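Local coordinates for protein dioxygenase (Pseudomonas brassicacearum, PDB 5V2D) that probably cleaves the central double bond of lignin-derived stilbenes by adding dioxygen at a non-haem iron centre, at residues A[139-147]-A[493-501]; A[188-196]-A[377-385]. All blocks are in the same frame, centred on the assembly; numbering follows the deposited sequence.

Contact 1 of 2, residues A[139-147]-A[493-501]. With FE (Fe (III) ion), chain E.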
loop_
_atom_site.group_PDB
_atom_site.type_symbol
_atom_site.label_atom_id
_atom_site.label_comp_id
_atom_site.label_asym_id
_atom_site.label_seq_id
_atom_site.Cartn_x
_atom_site.Cartn_y
_atom_site.Cartn_z
ATOM N N THR A 139 -13.009 1.440 -4.755
ATOM C CA THR A 139 -12.196 1.529 -5.978
ATOM C C THR A 139 -11.143 0.444 -6.153
ATOM O O THR A 139 -10.468 0.434 -7.161
ATOM C CB THR A 139 -11.419 2.887 -5.961
ATOM O OG1 THR A 139 -10.709 2.985 -4.711
ATOM C CG2 THR A 139 -12.405 4.037 -6.128
ATOM N N ALA A 140 -10.979 -0.473 -5.187
ATOM C CA ALA A 140 -10.097 -1.627 -5.287
ATOM C C ALA A 140 -8.697 -1.177 -5.736
ATOM O O ALA A 140 -8.148 -1.800 -6.628
ATOM C CB ALA A 140 -10.683 -2.635 -6.252
ATOM N N ASN A 141 -8.170 -0.115 -5.118
ATOM C CA ASN A 141 -7.022 0.634 -5.633
ATOM C C ASN A 141 -5.709 0.567 -4.878
ATOM O O ASN A 141 -4.794 1.317 -5.236
ATOM C CB ASN A 141 -7.447 2.081 -5.842
ATOM C CG ASN A 141 -7.564 2.857 -4.576
ATOM O OD1 ASN A 141 -7.509 2.302 -3.497
ATOM N ND2 ASN A 141 -7.726 4.191 -4.715
ATOM N N THR A 142 -5.631 -0.274 -3.826
ATOM C CA THR A 142 -4.538 -0.146 -2.869
ATOM C C THR A 142 -3.498 -1.221 -2.949
ATOM O O THR A 142 -2.273 -0.915 -2.927
ATOM C CB THR A 142 -5.095 0.019 -1.443
ATOM O OG1 THR A 142 -5.883 1.206 -1.408
ATOM C CG2 THR A 142 -4.009 0.180 -0.422
ATOM N N SER A 143 -3.913 -2.488 -3.050
ATOM C CA SER A 143 -2.954 -3.570 -3.212
ATOM C C SER A 143 -3.461 -4.623 -4.127
ATOM O O SER A 143 -4.636 -4.715 -4.433
ATOM C CB SER A 143 -2.688 -4.302 -1.869
ATOM O OG SER A 143 -2.136 -3.423 -0.902
ATOM N N VAL A 144 -2.540 -5.505 -4.530
ATOM C CA VAL A 144 -2.865 -6.686 -5.298
ATOM C C VAL A 144 -2.137 -7.862 -4.707
ATOM O O VAL A 144 -1.017 -7.720 -4.216
ATOM C CB VAL A 144 -2.552 -6.507 -6.806
ATOM C CG1 VAL A 144 -3.578 -5.640 -7.498
ATOM C CG2 VAL A 144 -1.162 -5.901 -7.026
ATOM N N ILE A 145 -2.766 -9.036 -4.711
ATOM C CA ILE A 145 -2.100 -10.258 -4.252
ATOM C C ILE A 145 -2.705 -11.459 -4.940
ATOM O O ILE A 145 -3.908 -11.486 -5.153
ATOM C CB ILE A 145 -2.202 -10.397 -2.717
ATOM C CG1 ILE A 145 -1.133 -11.299 -2.198
ATOM C CG2 ILE A 145 -3.585 -10.904 -2.254
ATOM C CD1 ILE A 145 -1.043 -11.331 -0.700
ATOM N N PRO A 146 -1.881 -12.448 -5.338
ATOM C CA PRO A 146 -2.461 -13.692 -5.880
ATOM C C PRO A 146 -3.044 -14.544 -4.770
ATOM O O PRO A 146 -2.455 -14.683 -3.726
ATOM C CB PRO A 146 -1.233 -14.462 -6.493
ATOM C CG PRO A 146 -0.148 -13.490 -6.496
ATOM C CD PRO A 146 -0.425 -12.524 -5.352
ATOM N N HIS A 147 -4.205 -15.117 -5.023
ATOM C CA HIS A 147 -4.830 -16.022 -4.026
ATOM C C HIS A 147 -5.838 -16.927 -4.744
ATOM O O HIS A 147 -6.697 -16.480 -5.495
ATOM C CB HIS A 147 -5.502 -15.222 -2.898
ATOM C CG HIS A 147 -6.416 -16.055 -2.048
ATOM N ND1 HIS A 147 -5.923 -16.967 -1.128
ATOM C CD2 HIS A 147 -7.773 -16.163 -2.032
ATOM C CE1 HIS A 147 -6.956 -17.561 -0.533
ATOM N NE2 HIS A 147 -8.088 -17.105 -1.060
ATOM N N SER A 493 1.801 4.823 -8.073
ATOM C CA SER A 493 1.044 3.670 -7.695
ATOM C C SER A 493 0.991 3.542 -6.184
ATOM O O SER A 493 1.654 4.290 -5.397
ATOM C CB SER A 493 1.613 2.381 -8.306
ATOM O OG SER A 493 1.807 2.533 -9.742
ATOM N N LEU A 494 0.249 2.564 -5.755
ATOM C CA LEU A 494 0.322 2.091 -4.411
ATOM C C LEU A 494 1.041 0.738 -4.399
ATOM O O LEU A 494 2.196 0.671 -4.863
ATOM C CB LEU A 494 -1.058 2.140 -3.767
ATOM C CG LEU A 494 -1.560 3.523 -3.389
ATOM C CD1 LEU A 494 -3.060 3.491 -2.933
ATOM C CD2 LEU A 494 -0.695 4.222 -2.366
ATOM N N HIS A 495 0.447 -0.316 -3.897
ATOM C CA HIS A 495 1.214 -1.530 -3.631
ATOM C C HIS A 495 1.238 -2.555 -4.730
ATOM O O HIS A 495 0.363 -2.550 -5.584
ATOM C CB HIS A 495 0.704 -2.199 -2.335
ATOM C CG HIS A 495 0.805 -1.292 -1.182
ATOM N ND1 HIS A 495 2.037 -0.974 -0.601
ATOM C CD2 HIS A 495 -0.157 -0.642 -0.452
ATOM C CE1 HIS A 495 1.812 -0.170 0.442
ATOM N NE2 HIS A 495 0.499 0.048 0.547
ATOM N N GLY A 496 2.287 -3.367 -4.746
ATOM C CA GLY A 496 2.418 -4.408 -5.765
ATOM C C GLY A 496 2.892 -5.708 -5.188
ATOM O O GLY A 496 3.122 -5.846 -3.941
ATOM N N CYS A 497 3.079 -6.697 -6.055
ATOM C CA CYS A 497 3.528 -8.026 -5.550
ATOM C C CYS A 497 4.182 -8.755 -6.698
ATOM O O CYS A 497 3.978 -8.438 -7.894
ATOM C CB CYS A 497 2.376 -8.865 -5.042
ATOM S SG CYS A 497 1.182 -9.318 -6.335
ATOM N N TRP A 498 5.033 -9.712 -6.331
ATOM C CA TRP A 498 5.643 -10.610 -7.296
ATOM C C TRP A 498 4.953 -11.973 -7.261
ATOM O O TRP A 498 4.860 -12.561 -6.184
ATOM C CB TRP A 498 7.148 -10.793 -6.896
ATOM C CG TRP A 498 7.831 -11.854 -7.813
ATOM C CD1 TRP A 498 8.383 -13.018 -7.424
ATOM C CD2 TRP A 498 8.058 -11.722 -9.204
ATOM N NE1 TRP A 498 8.919 -13.637 -8.471
ATOM C CE2 TRP A 498 8.745 -12.874 -9.598
ATOM C CE3 TRP A 498 7.748 -10.751 -10.144
ATOM C CZ2 TRP A 498 9.169 -13.098 -10.904
ATOM C CZ3 TRP A 498 8.156 -10.971 -11.455
ATOM C CH2 TRP A 498 8.883 -12.131 -11.823
ATOM N N ALA A 499 4.551 -12.477 -8.410
ATOM C CA ALA A 499 3.889 -13.792 -8.529
ATOM C C ALA A 499 4.800 -14.738 -9.305
ATOM O O ALA A 499 4.913 -14.591 -10.527
ATOM C CB ALA A 499 2.581 -13.646 -9.304
ATOM N N PRO A 500 5.532 -15.608 -8.619
ATOM C CA PRO A 500 6.553 -16.430 -9.294
ATOM C C PRO A 500 5.916 -17.331 -10.363
ATOM O O PRO A 500 4.813 -17.797 -10.176
ATOM C CB PRO A 500 7.112 -17.336 -8.170
ATOM C CG PRO A 500 6.808 -16.633 -6.915
ATOM C CD PRO A 500 5.521 -15.822 -7.154
ATOM N N GLY A 501 6.474 -17.485 -11.553
ATOM C CA GLY A 501 6.137 -18.692 -12.376
ATOM C C GLY A 501 7.154 -19.738 -11.800
ATOM O O GLY A 501 7.322 -20.744 -12.375
HETATM FE FE FE E . -0.523 0.585 2.321
HETATM O O HOH W 1 0.181 -5.547 -3.038
HETATM O O HOH W 2 -0.876 2.402 1.410
#
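One side of the four-histidine iron centre, at the axis of what is in this family a seven-bladed beta-propeller, is built where His495 lies against Thr142 and Ser143. NE2 of His495 binds the iron at 2.1 Å. The backbone N of the same residue donates to Thr142 O over 2.9 Å, with an N-H...O angle of 157°. That carbonyl oxygen also lies at the edge of the imidazole, near its plane and 3.3 Å from CD2. With chi1 of -61° setting OG1 beside the backbone N, Thr142 CG2 swings to the same edge in plane, 3.9 Å from His495 CD2. Ser143 OG comes obliquely to the ring, 3.4 Å from His495 CD2, while bonding to Ala187 O. On the side of the imidazole away from the iron, ND1 bonds to Glu437, a second-shell carboxylate that fixes the ring's rotation and probably makes it a stronger ligand. Thr142 OG1 bonds to Asn141 OD1, and Asn141 ND2 is held by Gly83 O and Phe81 O; a glycine in place of Thr142 would probably leave the ring edge less well packed and Asn141 OD1 without this donor. Farther along, Cys497 SG packs on Pro146 CD at 3.7 Å, and Pro146 CG meets Ala499 CB. Water 1 accepts from Val144 N and gives a weak bond to Gly496 O. Strands 143-147 and 496-500 run nearly parallel, 21° apart, yet belong to different sheets: the first pairs with strand 150-154, where Thr142 and Ser143 form a classic beta bulge opposite Leu154, and the second is an edge strand beside strand 60-67.

Contact 2 of 2, residues A[188-196]-A[377-385]; sequences HPKLDPATG and DDRYIGRQY. With FE (Fe (III) ion), chain E.
Arg383 meets Asp192 out of plane: its NH2 donates to OD2 over 2.9 Å from above the carboxylate, 41° out of that plane, and the bond is bent to 138° at the hydrogen. The carboxylate and guanidinium planes stand 73° apart, and a single nitrogen, NH2, makes the bond. OD2 has a second cationic partner in Arg284, which should keep the carboxylate ionised. The other oxygen, OD1, is taken by its own chain, accepting from Ala194 N and Thr195 N in an Asx turn and Asx motif; with CG anti to the backbone N, the carboxylate can serve both the turn and Arg383. Pro193 CD lies over one face of the guanidinium, 4.1 Å from NH2 and toward its rim, and Ala194 CB approaches NH1 at 3.6 Å. These residues join two propeller blades near the protein surface: 188-196 leads out from iron ligand His188 through strand 190-191, whereas 377-385 is the connection between strands 371-375 and 387-392. In that connection a type II turn from Tyr380 to Arg383 has Gly382 at positive phi, where a CB would press on the preceding carbonyl. The Pro193 ring sits on carbonyls of the turn and of the 3-10 segment that leads into it, its CD 3.3 Å from Ile381 O and its CB 3.5 Å from Arg379 O. Ile381 CG2 reaches Leu191 O at 3.8 Å. Water 3 donates to both Leu191 O and Asp378 O, bridging the backbones. Arg379 turns the other way and grips Asp377 side-on, NE to OD1 and NH2 to OD2.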
loop_
_atom_site.group_PDB
_atom_site.type_symbol
_atom_site.label_atom_id
_atom_site.label_comp_id
_atom_site.label_asym_id
_atom_site.label_seq_id
_atom_site.Cartn_x
_atom_site.Cartn_y
_atom_site.Cartn_z
ATOM N N HIS A 188 -3.868 -4.970 3.207
ATOM C CA HIS A 188 -2.551 -5.464 3.561
ATOM C C HIS A 188 -2.537 -6.907 4.092
ATOM O O HIS A 188 -1.976 -7.149 5.153
ATOM C CB HIS A 188 -1.861 -4.513 4.509
ATOM C CG HIS A 188 -1.256 -3.366 3.780
ATOM N ND1 HIS A 188 -0.169 -3.569 2.968
ATOM C CD2 HIS A 188 -1.577 -2.058 3.682
ATOM C CE1 HIS A 188 0.136 -2.413 2.375
ATOM N NE2 HIS A 188 -0.672 -1.476 2.826
ATOM N N PRO A 189 -3.137 -7.842 3.354
ATOM C CA PRO A 189 -3.003 -9.217 3.732
ATOM C C PRO A 189 -1.580 -9.672 3.514
ATOM O O PRO A 189 -0.825 -8.994 2.742
ATOM C CB PRO A 189 -3.936 -9.923 2.756
ATOM C CG PRO A 189 -3.846 -9.136 1.493
ATOM C CD PRO A 189 -3.743 -7.691 2.015
ATOM N N LYS A 190 -1.194 -10.748 4.179
ATOM C CA LYS A 190 0.150 -11.333 3.993
ATOM C C LYS A 190 -0.012 -12.776 3.557
ATOM O O LYS A 190 -0.982 -13.427 3.934
ATOM C CB LYS A 190 0.878 -11.386 5.314
ATOM C CG LYS A 190 0.893 -10.192 6.232
ATOM C CD LYS A 190 1.619 -9.078 5.624
ATOM C CE LYS A 190 1.565 -7.900 6.600
ATOM N NZ LYS A 190 1.684 -6.649 5.830
ATOM N N LEU A 191 0.945 -13.283 2.817
ATOM C CA LEU A 191 1.069 -14.759 2.542
ATOM C C LEU A 191 2.073 -15.401 3.464
ATOM O O LEU A 191 3.254 -14.979 3.592
ATOM C CB LEU A 191 1.584 -15.011 1.140
ATOM C CG LEU A 191 0.653 -14.566 0.043
ATOM C CD1 LEU A 191 1.431 -14.798 -1.291
ATOM C CD2 LEU A 191 -0.710 -15.320 0.128
ATOM N N ASP A 192 1.610 -16.399 4.158
ATOM C CA ASP A 192 2.461 -17.155 5.090
ATOM C C ASP A 192 3.404 -17.997 4.232
ATOM O O ASP A 192 2.963 -18.777 3.432
ATOM C CB ASP A 192 1.612 -18.094 5.950
ATOM C CG ASP A 192 2.459 -18.861 6.988
ATOM O OD1 ASP A 192 3.272 -19.675 6.673
ATOM O OD2 ASP A 192 2.475 -18.561 8.128
ATOM N N PRO A 193 4.701 -17.820 4.388
ATOM C CA PRO A 193 5.572 -18.526 3.490
ATOM C C PRO A 193 5.642 -20.033 3.770
ATOM O O PRO A 193 6.053 -20.745 2.906
ATOM C CB PRO A 193 6.925 -17.888 3.686
ATOM C CG PRO A 193 6.894 -17.432 5.085
ATOM C CD PRO A 193 5.447 -16.965 5.316
ATOM N N ALA A 194 5.255 -20.508 4.914
ATOM C CA ALA A 194 5.373 -21.963 5.182
ATOM C C ALA A 194 4.186 -22.743 4.607
ATOM O O ALA A 194 4.391 -23.784 4.018
ATOM C CB ALA A 194 5.515 -22.219 6.682
ATOM N N THR A 195 2.974 -22.163 4.680
ATOM C CA THR A 195 1.719 -22.803 4.265
ATOM C C THR A 195 1.087 -22.246 3.015
ATOM O O THR A 195 0.224 -22.856 2.436
ATOM C CB THR A 195 0.671 -22.613 5.335
ATOM O OG1 THR A 195 0.543 -21.206 5.651
ATOM C CG2 THR A 195 1.035 -23.353 6.627
ATOM N N GLY A 196 1.472 -21.028 2.611
ATOM C CA GLY A 196 0.759 -20.290 1.574
ATOM C C GLY A 196 -0.605 -19.750 2.037
ATOM O O GLY A 196 -1.375 -19.262 1.178
ATOM N N ASP A 377 11.968 -9.997 2.102
ATOM C CA ASP A 377 11.953 -11.203 1.304
ATOM C C ASP A 377 10.654 -11.961 1.635
ATOM O O ASP A 377 10.479 -12.316 2.807
ATOM C CB ASP A 377 13.215 -12.015 1.663
ATOM C CG ASP A 377 13.437 -13.251 0.797
ATOM O OD1 ASP A 377 12.461 -13.876 0.344
ATOM O OD2 ASP A 377 14.645 -13.640 0.664
ATOM N N ASP A 378 9.781 -12.208 0.640
ATOM C CA ASP A 378 8.515 -12.916 0.873
ATOM C C ASP A 378 8.670 -14.225 1.627
ATOM O O ASP A 378 7.775 -14.682 2.353
ATOM C CB ASP A 378 7.812 -13.252 -0.450
ATOM C CG ASP A 378 7.158 -12.032 -1.096
ATOM O OD1 ASP A 378 6.873 -11.062 -0.395
ATOM O OD2 ASP A 378 6.910 -12.043 -2.333
ATOM N N ARG A 379 9.819 -14.881 1.446
ATOM C CA ARG A 379 10.046 -16.183 2.071
ATOM C C ARG A 379 10.290 -16.090 3.564
ATOM O O ARG A 379 10.258 -17.099 4.218
ATOM C CB ARG A 379 11.177 -16.911 1.386
ATOM C CG ARG A 379 10.936 -17.131 -0.139
ATOM C CD ARG A 379 12.239 -17.547 -0.813
ATOM N NE ARG A 379 13.281 -16.541 -0.663
ATOM C CZ ARG A 379 14.588 -16.778 -0.871
ATOM N NH1 ARG A 379 14.989 -18.002 -1.217
ATOM N NH2 ARG A 379 15.535 -15.832 -0.634
ATOM N N TYR A 380 10.452 -14.870 4.119
ATOM C CA TYR A 380 10.743 -14.638 5.525
ATOM C C TYR A 380 9.658 -13.856 6.246
ATOM O O TYR A 380 9.844 -13.411 7.403
ATOM C CB TYR A 380 12.086 -13.844 5.606
ATOM C CG TYR A 380 13.226 -14.743 5.243
ATOM C CD1 TYR A 380 13.469 -15.117 3.914
ATOM C CD2 TYR A 380 14.004 -15.323 6.247
ATOM C CE1 TYR A 380 14.489 -15.998 3.597
ATOM C CE2 TYR A 380 15.031 -16.191 5.948
ATOM C CZ TYR A 380 15.255 -16.529 4.626
ATOM O OH TYR A 380 16.234 -17.394 4.319
ATOM N N ILE A 381 8.521 -13.653 5.578
ATOM C CA ILE A 381 7.398 -12.959 6.228
ATOM C C ILE A 381 7.039 -13.666 7.541
ATOM O O ILE A 381 6.760 -14.859 7.561
ATOM C CB ILE A 381 6.211 -12.872 5.273
ATOM C CG1 ILE A 381 6.530 -11.754 4.271
ATOM C CG2 ILE A 381 4.934 -12.539 6.040
ATOM C CD1 ILE A 381 5.432 -11.626 3.179
ATOM N N GLY A 382 7.019 -12.939 8.641
ATOM C CA GLY A 382 6.626 -13.570 9.885
ATOM C C GLY A 382 7.727 -14.286 10.667
ATOM O O GLY A 382 7.458 -14.809 11.755
ATOM N N ARG A 383 8.940 -14.304 10.139
ATOM C CA ARG A 383 10.024 -15.089 10.761
ATOM C C ARG A 383 11.195 -14.148 11.025
ATOM O O ARG A 383 11.336 -13.042 10.428
ATOM C CB ARG A 383 10.588 -16.209 9.855
ATOM C CG ARG A 383 9.686 -16.995 8.941
ATOM C CD ARG A 383 8.766 -18.019 9.665
ATOM N NE ARG A 383 7.325 -17.644 9.542
ATOM C CZ ARG A 383 6.285 -18.464 9.328
ATOM N NH1 ARG A 383 6.462 -19.773 9.193
ATOM N NH2 ARG A 383 5.039 -17.974 9.282
ATOM N N GLN A 384 12.127 -14.653 11.794
ATOM C CA GLN A 384 13.363 -13.939 12.059
ATOM C C GLN A 384 14.028 -13.647 10.707
ATOM O O GLN A 384 14.038 -14.466 9.767
ATOM C CB GLN A 384 14.319 -14.843 12.931
ATOM C CG GLN A 384 15.013 -14.325 14.200
ATOM C CD GLN A 384 15.547 -12.881 14.189
ATOM O OE1 GLN A 384 15.332 -12.002 13.301
ATOM N NE2 GLN A 384 16.099 -12.575 15.346
ATOM N N TYR A 385 14.585 -12.481 10.577
ATOM C CA TYR A 385 15.040 -11.989 9.304
ATOM C C TYR A 385 16.080 -10.943 9.561
ATOM O O TYR A 385 16.156 -10.443 10.661
ATOM C CB TYR A 385 13.847 -11.415 8.481
ATOM C CG TYR A 385 13.485 -10.006 8.811
ATOM C CD1 TYR A 385 13.594 -9.025 7.866
ATOM C CD2 TYR A 385 12.985 -9.646 10.088
ATOM C CE1 TYR A 385 13.254 -7.694 8.162
ATOM C CE2 TYR A 385 12.669 -8.339 10.402
ATOM C CZ TYR A 385 12.791 -7.372 9.436
ATOM O OH TYR A 385 12.537 -6.065 9.672
HETATM FE FE FE E . -0.523 0.585 2.321
HETATM O O HOH W 3 5.109 -14.553 1.579
HETATM O O HOH W 2 -0.876 2.402 1.410
#

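How the contacts relate
The two contacts meet at the iron, to which contact 1 supplies His495 and contact 2 His188; their NE2 atoms lie 3.0 Å apart as neighbouring ligands. His239 and His304 complete the histidine set, and water 2 occupies a further position on the metal, 2.1 Å away. Beyond the ligands, Ile145 CD1 of contact 1 packs on Leu191 CG of contact 2 at 3.7 Å, so the segments 139-147 and 188-196 also touch through apolar side chains. The centres of the contacts are about 15 Å apart: the packing of contact 1 includes His495 itself, whereas His188 touches nothing across contact 2. In sequence, contact 2 is nested within the loop closed by contact 1.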